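Side-chain contact in ADP-ribose pyrophosphatase (Streptococcus suis, PDB 3O8S), which is a Nudix hydrolase that probably cleaves the pyrophosphate linkage of ADP-ribose or a related nucleoside diphosphate derivative: residues 193-196 and 200-203. Numbering follows the deposited sequence.
With EDO (1,2-ethanediol), chain E; EDO (1,2-ethanediol), chain B.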
loop_
_atom_site.group_PDB
_atom_site.type_symbol
_atom_site.label_atom_id
_atom_site.label_comp_id
_atom_site.label_asym_id
_atom_site.label_seq_id
_atom_site.Cartn_x
_atom_site.Cartn_y
_atom_site.Cartn_z
ATOM N N LEU A 193 12.829 -2.067 10.998
ATOM C CA LEU A 193 14.240 -1.717 11.273
ATOM C C LEU A 193 15.110 -1.930 10.024
ATOM O O LEU A 193 15.899 -1.047 9.653
ATOM C CB LEU A 193 14.798 -2.510 12.466
ATOM C CG LEU A 193 16.300 -2.322 12.812
ATOM C CD1 LEU A 193 16.628 -0.875 13.171
ATOM C CD2 LEU A 193 16.711 -3.229 13.931
ATOM N N GLU A 194 14.929 -3.086 9.361
ATOM C CA GLU A 194 15.630 -3.420 8.131
ATOM C C GLU A 194 15.343 -2.335 7.060
ATOM O O GLU A 194 16.283 -1.872 6.427
ATOM C CB GLU A 194 15.242 -4.836 7.654
ATOM C CG GLU A 194 16.085 -5.377 6.508
ATOM C CD GLU A 194 15.520 -6.610 5.818
ATOM O OE1 GLU A 194 14.812 -7.397 6.493
ATOM O OE2 GLU A 194 15.782 -6.784 4.603
ATOM N N ALA A 195 14.068 -1.892 6.907
ATOM C CA ALA A 195 13.707 -0.805 5.980
ATOM C C ALA A 195 14.412 0.513 6.353
ATOM O O ALA A 195 14.923 1.202 5.460
ATOM C CB ALA A 195 12.201 -0.596 5.960
ATOM N N SER A 196 14.501 0.836 7.660
ATOM C CA SER A 196 15.195 2.059 8.078
ATOM C C SER A 196 16.696 2.020 7.790
ATOM O O SER A 196 17.296 3.091 7.658
ATOM C CB SER A 196 14.983 2.348 9.565
ATOM O OG SER A 196 15.833 1.560 10.372
ATOM N N HIS A 200 18.044 1.086 -0.465
ATOM C CA HIS A 200 16.991 0.630 -1.360
ATOM C C HIS A 200 16.045 -0.303 -0.634
ATOM O O HIS A 200 16.481 -1.127 0.153
ATOM C CB HIS A 200 17.582 -0.068 -2.578
ATOM C CG HIS A 200 18.532 0.800 -3.318
ATOM N ND1 HIS A 200 18.104 1.943 -3.960
ATOM C CD2 HIS A 200 19.865 0.670 -3.493
ATOM C CE1 HIS A 200 19.186 2.465 -4.517
ATOM N NE2 HIS A 200 20.262 1.717 -4.287
ATOM N N TRP A 201 14.753 -0.210 -0.933
ATOM C CA TRP A 201 13.769 -1.069 -0.294
ATOM C C TRP A 201 12.696 -1.509 -1.260
ATOM O O TRP A 201 12.090 -0.688 -1.939
ATOM C CB TRP A 201 13.115 -0.329 0.901
ATOM C CG TRP A 201 12.162 -1.189 1.687
ATOM C CD1 TRP A 201 10.800 -1.115 1.688
ATOM C CD2 TRP A 201 12.511 -2.259 2.586
ATOM N NE1 TRP A 201 10.275 -2.083 2.507
ATOM C CE2 TRP A 201 11.304 -2.800 3.075
ATOM C CE3 TRP A 201 13.734 -2.799 3.037
ATOM C CZ2 TRP A 201 11.277 -3.886 3.967
ATOM C CZ3 TRP A 201 13.709 -3.887 3.901
ATOM C CH2 TRP A 201 12.493 -4.409 4.373
ATOM N N GLU A 202 12.401 -2.802 -1.250
ATOM C CA GLU A 202 11.325 -3.399 -2.015
ATOM C C GLU A 202 10.155 -3.578 -1.057
ATOM O O GLU A 202 10.225 -4.441 -0.185
ATOM C CB GLU A 202 11.752 -4.745 -2.646
ATOM C CG GLU A 202 10.767 -5.220 -3.709
ATOM C CD GLU A 202 10.800 -4.464 -5.027
ATOM O OE1 GLU A 202 11.810 -3.779 -5.311
ATOM O OE2 GLU A 202 9.792 -4.524 -5.766
ATOM N N THR A 203 9.071 -2.766 -1.227
ATOM C CA THR A 203 7.887 -2.797 -0.363
ATOM C C THR A 203 7.264 -4.192 -0.398
ATOM O O THR A 203 7.037 -4.763 -1.478
ATOM C CB THR A 203 6.941 -1.687 -0.795
ATOM O OG1 THR A 203 7.587 -0.439 -0.515
ATOM C CG2 THR A 203 5.561 -1.782 -0.140
HETATM C C1 EDO E . 14.966 3.610 -5.405
HETATM O O1 EDO E . 15.484 2.614 -4.515
HETATM C C2 EDO E . 16.130 4.442 -5.927
HETATM O O2 EDO E . 16.832 4.963 -4.793
HETATM C C1 EDO B . 20.241 -1.915 1.003
HETATM O O1 EDO B . 19.955 -1.048 -0.112
HETATM C C2 EDO B . 21.544 -1.555 1.748
HETATM O O2 EDO B . 21.558 -0.215 2.295
#
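Ala195 and Trp201 illustrate how a chain leaving a helix can fold back and lay an aromatic side chain against the helix's last turn. The main interaction is a CH-pi contact: the methyl CB of Ala195 stands over one face of the indole, 3.7 Å from the centroid of the Trp201 six-membered ring and only 10° off its normal. The backbone shares in this packing, with Ala195 CA 3.6 Å from Trp201 CE3. Trp201 reaches the helix because its CG is anti to the backbone N (chi1 -175°), which carries the indole out from the loop.

Van der Waals contact at the ring edge comes from Glu194. Its extended chain runs past the benzo corner, CG lying 3.8 Å from Trp201 CZ3, and the carboxylate stands nearly upright to the indole, their planes 83° apart. Glu194 OE2 comes within 3.6 Å of the same CZ3.

The polar bonds lie beside the packing. Trp201 NE1 is hydrogen-bonded to Val128 O, which satisfies the buried indole N-H and restricts how far the ring can turn, while Arg204 adds a cation-pi contact. Within the helix, Ser196 OG donates to Leu193 O at 2.7 Å. Two 1,2-ethanediols, probably crystallisation additives, bind His200 through their O1 atoms, one accepting from N (2.9 Å), the other hydrogen-bonded to ND1 (2.8 Å).

The contact thus joins helix 186-197 to the loop leading into strand 204-205; strand 120-132 touches both segments, Val128 against Ala195 and Arg126 against Trp201.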